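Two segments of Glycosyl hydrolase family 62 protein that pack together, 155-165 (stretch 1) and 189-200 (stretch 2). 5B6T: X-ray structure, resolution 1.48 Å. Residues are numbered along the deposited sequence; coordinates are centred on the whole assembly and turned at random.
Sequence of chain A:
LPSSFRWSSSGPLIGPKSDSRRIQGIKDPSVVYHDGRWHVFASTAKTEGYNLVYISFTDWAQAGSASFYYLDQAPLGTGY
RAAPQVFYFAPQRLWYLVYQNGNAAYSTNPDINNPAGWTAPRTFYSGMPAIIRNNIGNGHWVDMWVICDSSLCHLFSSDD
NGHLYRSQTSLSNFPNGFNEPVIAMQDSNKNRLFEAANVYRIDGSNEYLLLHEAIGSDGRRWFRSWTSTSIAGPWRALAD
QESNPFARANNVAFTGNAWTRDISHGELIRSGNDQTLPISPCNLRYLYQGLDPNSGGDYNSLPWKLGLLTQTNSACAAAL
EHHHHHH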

# COMPACT_ATOMS: atom_id res chain seq x y z
N LEU A 155 -10.18 -2.42 -9.17
CA LEU A 155 -8.80 -1.99 -9.29
C LEU A 155 -8.75 -0.48 -9.10
O LEU A 155 -9.28 0.30 -9.92
CB LEU A 155 -8.25 -2.41 -10.66
CG LEU A 155 -6.83 -1.90 -11.00
CD1 LEU A 155 -5.79 -2.40 -10.01
CD2 LEU A 155 -6.43 -2.30 -12.41
N PHE A 156 -8.16 -0.07 -7.99
CA PHE A 156 -7.99 1.33 -7.66
C PHE A 156 -6.60 1.81 -8.06
O PHE A 156 -5.63 1.08 -8.02
CB PHE A 156 -8.16 1.56 -6.15
CG PHE A 156 -9.57 1.36 -5.65
CD1 PHE A 156 -10.07 0.08 -5.32
CD2 PHE A 156 -10.39 2.45 -5.50
CE1 PHE A 156 -11.37 -0.06 -4.85
CE2 PHE A 156 -11.67 2.30 -5.01
CZ PHE A 156 -12.15 1.05 -4.69
N SER A 157 -6.51 3.10 -8.35
CA SER A 157 -5.24 3.74 -8.65
C SER A 157 -5.37 5.26 -8.44
O SER A 157 -6.48 5.83 -8.41
CB SER A 157 -4.81 3.38 -10.09
OG SER A 157 -5.64 3.96 -11.07
N SER A 158 -4.21 5.91 -8.32
CA SER A 158 -4.10 7.34 -8.11
C SER A 158 -3.32 8.04 -9.22
O SER A 158 -2.62 7.40 -9.98
CB SER A 158 -3.39 7.58 -6.77
OG SER A 158 -4.18 7.10 -5.72
N ASP A 159 -3.43 9.38 -9.28
CA ASP A 159 -2.65 10.11 -10.26
C ASP A 159 -1.75 11.20 -9.69
O ASP A 159 -1.21 12.00 -10.46
CB ASP A 159 -3.56 10.69 -11.36
CG ASP A 159 -4.61 11.65 -10.85
OD1 ASP A 159 -4.62 11.98 -9.64
OD2 ASP A 159 -5.40 12.13 -11.70
N ASP A 160 -1.57 11.24 -8.38
CA ASP A 160 -0.85 12.35 -7.73
C ASP A 160 -1.43 13.71 -8.13
O ASP A 160 -0.72 14.72 -8.08
CB ASP A 160 0.64 12.31 -8.12
CG ASP A 160 1.43 11.24 -7.41
OD1 ASP A 160 0.92 10.71 -6.36
OD2 ASP A 160 2.59 10.96 -7.86
N ASN A 161 -2.70 13.72 -8.50
CA ASN A 161 -3.37 14.95 -8.92
C ASN A 161 -4.76 15.06 -8.34
O ASN A 161 -5.59 15.80 -8.85
CB ASN A 161 -3.46 15.08 -10.44
CG ASN A 161 -3.63 16.53 -10.88
OD1 ASN A 161 -3.05 17.44 -10.29
ND2 ASN A 161 -4.43 16.74 -11.94
N GLY A 162 -4.99 14.35 -7.23
CA GLY A 162 -6.24 14.52 -6.53
C GLY A 162 -7.38 13.66 -7.01
O GLY A 162 -8.53 13.94 -6.64
N HIS A 163 -7.11 12.60 -7.79
CA HIS A 163 -8.16 11.68 -8.21
C HIS A 163 -7.82 10.29 -7.77
O HIS A 163 -6.68 9.87 -7.87
CB HIS A 163 -8.34 11.68 -9.73
CG HIS A 163 -8.50 13.06 -10.30
ND1 HIS A 163 -7.48 13.72 -10.93
CD2 HIS A 163 -9.56 13.90 -10.29
CE1 HIS A 163 -7.88 14.95 -11.24
NE2 HIS A 163 -9.15 15.07 -10.89
N LEU A 164 -8.83 9.59 -7.28
CA LEU A 164 -8.78 8.15 -7.03
C LEU A 164 -9.69 7.50 -8.05
O LEU A 164 -10.87 7.80 -8.12
CB LEU A 164 -9.29 7.83 -5.62
CG LEU A 164 -9.38 6.35 -5.25
CD1 LEU A 164 -8.01 5.68 -5.17
CD2 LEU A 164 -10.11 6.20 -3.93
N TYR A 165 -9.13 6.59 -8.84
CA TYR A 165 -9.87 5.90 -9.89
C TYR A 165 -10.20 4.47 -9.49
O TYR A 165 -9.47 3.83 -8.70
CB TYR A 165 -9.04 5.83 -11.18
CG TYR A 165 -8.60 7.18 -11.68
CD1 TYR A 165 -9.43 7.94 -12.46
CD2 TYR A 165 -7.34 7.68 -11.39
CE1 TYR A 165 -9.04 9.19 -12.89
CE2 TYR A 165 -6.93 8.95 -11.81
CZ TYR A 165 -7.80 9.69 -12.58
OH TYR A 165 -7.41 10.93 -13.05
N ASN A 189 -7.80 20.10 -4.37
CA ASN A 189 -6.45 20.22 -3.84
C ASN A 189 -5.79 18.84 -3.83
O ASN A 189 -6.12 17.99 -2.99
CB ASN A 189 -6.48 20.82 -2.43
CG ASN A 189 -5.10 20.95 -1.82
OD1 ASN A 189 -4.11 20.56 -2.41
ND2 ASN A 189 -5.03 21.49 -0.61
N LYS A 190 -4.89 18.61 -4.78
CA LYS A 190 -4.25 17.30 -4.89
C LYS A 190 -3.58 16.85 -3.60
O LYS A 190 -3.51 15.64 -3.34
CB LYS A 190 -3.25 17.28 -6.05
CG LYS A 190 -2.05 18.18 -5.84
CD LYS A 190 -1.14 18.21 -7.08
CE LYS A 190 0.13 19.00 -6.82
NZ LYS A 190 1.05 18.95 -8.00
N ASN A 191 -3.11 17.77 -2.78
CA ASN A 191 -2.45 17.39 -1.53
C ASN A 191 -3.40 16.71 -0.55
O ASN A 191 -2.96 15.95 0.27
CB ASN A 191 -1.82 18.62 -0.88
CG ASN A 191 -0.50 19.02 -1.53
OD1 ASN A 191 -0.06 18.43 -2.50
ND2 ASN A 191 0.15 20.02 -0.96
N ARG A 192 -4.70 16.98 -0.65
CA ARG A 192 -5.68 16.38 0.25
C ARG A 192 -5.99 14.92 -0.11
O ARG A 192 -6.48 14.17 0.74
CB ARG A 192 -6.98 17.17 0.24
CG ARG A 192 -6.88 18.56 0.82
CD ARG A 192 -6.79 18.54 2.32
NE ARG A 192 -8.06 18.15 2.94
CZ ARG A 192 -8.30 18.04 4.25
NH1 ARG A 192 -7.34 18.24 5.17
NH2 ARG A 192 -9.52 17.69 4.63
N LEU A 193 -5.68 14.51 -1.34
CA LEU A 193 -6.01 13.16 -1.80
C LEU A 193 -4.92 12.75 -2.79
O LEU A 193 -5.11 12.71 -4.01
CB LEU A 193 -7.40 13.15 -2.43
CG LEU A 193 -8.03 11.77 -2.63
CD1 LEU A 193 -8.53 11.20 -1.31
CD2 LEU A 193 -9.16 11.83 -3.65
N PHE A 194 -3.74 12.47 -2.23
CA PHE A 194 -2.53 12.48 -3.05
C PHE A 194 -2.18 11.14 -3.67
O PHE A 194 -2.10 11.04 -4.89
CB PHE A 194 -1.36 13.06 -2.26
CG PHE A 194 -0.17 13.38 -3.12
CD1 PHE A 194 -0.26 14.37 -4.10
CD2 PHE A 194 1.02 12.72 -2.96
CE1 PHE A 194 0.83 14.64 -4.91
CE2 PHE A 194 2.11 13.01 -3.76
CZ PHE A 194 2.02 13.96 -4.74
N GLU A 195 -1.96 10.11 -2.87
CA GLU A 195 -1.65 8.80 -3.45
C GLU A 195 -1.83 7.72 -2.38
O GLU A 195 -2.39 7.99 -1.31
CB GLU A 195 -0.21 8.80 -3.98
CG GLU A 195 0.86 9.08 -2.93
CD GLU A 195 2.24 9.38 -3.47
OE1 GLU A 195 2.51 9.36 -4.67
OE2 GLU A 195 3.17 9.63 -2.66
N ALA A 196 -1.46 6.49 -2.71
CA ALA A 196 -1.32 5.40 -1.75
C ALA A 196 -2.64 5.05 -1.06
O ALA A 196 -2.73 4.98 0.17
CB ALA A 196 -0.25 5.72 -0.72
N ALA A 197 -3.61 4.67 -1.87
CA ALA A 197 -4.86 4.11 -1.34
C ALA A 197 -4.66 2.71 -0.72
O ALA A 197 -3.83 1.93 -1.15
CB ALA A 197 -5.92 4.04 -2.43
N ASN A 198 -5.44 2.45 0.34
CA ASN A 198 -5.75 1.09 0.79
C ASN A 198 -7.25 0.96 0.87
O ASN A 198 -7.95 1.90 1.27
CB ASN A 198 -5.21 0.76 2.20
CG ASN A 198 -3.73 1.00 2.38
OD1 ASN A 198 -3.36 1.91 3.13
ND2 ASN A 198 -2.89 0.15 1.81
N VAL A 199 -7.75 -0.20 0.46
CA VAL A 199 -9.17 -0.51 0.55
C VAL A 199 -9.35 -1.92 1.13
O VAL A 199 -8.81 -2.87 0.61
CB VAL A 199 -9.91 -0.37 -0.79
CG1 VAL A 199 -11.42 -0.42 -0.56
CG2 VAL A 199 -9.50 0.92 -1.46
N TYR A 200 -10.11 -1.99 2.25
CA TYR A 200 -10.29 -3.25 2.98
C TYR A 200 -11.75 -3.54 3.30
O TYR A 200 -12.53 -2.61 3.49
CB TYR A 200 -9.56 -3.19 4.30
CG TYR A 200 -8.07 -3.01 4.20
CD1 TYR A 200 -7.25 -4.05 3.79
CD2 TYR A 200 -7.48 -1.80 4.52
CE1 TYR A 200 -5.87 -3.90 3.73
CE2 TYR A 200 -6.11 -1.64 4.48
CZ TYR A 200 -5.30 -2.70 4.06
OH TYR A 200 -3.93 -2.53 4.02
O HOH W 1 -3.84 4.56 -4.75
O HOH W 2 -4.18 11.42 -6.69
O HOH W 3 1.03 16.35 -9.34
O HOH W 4 4.41 9.10 -6.96

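How do the two backbones meet? Strand 155-158 runs roughly antiparallel to strand 195-200, their axes 6.7 Å apart at closest approach, and no clear direct hydrogen bond joins the stretches. Water 1 spans part of the gap, 2.7 Å from Ser-158 OG and accepting from Ala-197 N at 2.9 Å.

What does Asp-160, which has the most surface covered, meet? Its OD1 lies 2.7 Å from Glu-195 OE1, so close that one acid probably holds a proton and donates it. Water 4 donates to Asp-160 OD2 (2.8 Å) and to Glu-195 OE1 (3.0 Å). The same OD1 sits over one face of the Phe-194 ring, 3.7 Å from CE2, and Asp-160 CA makes a CA-H...O contact with Phe-194 O at 3.4 Å.

What does Leu-193 contribute? Its carbonyl O receives a CA-H...O contact from Gly-162 CA at 3.3 Å, while its CD2 reaches Leu-164 CB at 4.5 Å. Gly-162 suits this spot: a CB would lie 3.2 Å from Lys-190 CA and would jam against the carbonyl O of Asn-161.

Which other apolar side chains meet? Leu-164 CD1 packs against Ala-197 CB at 3.8 Å, and Val-199 CG2 rests over the Phe-156 ring face, 4.0 Å from Phe-156 CE1, a CH-pi contact.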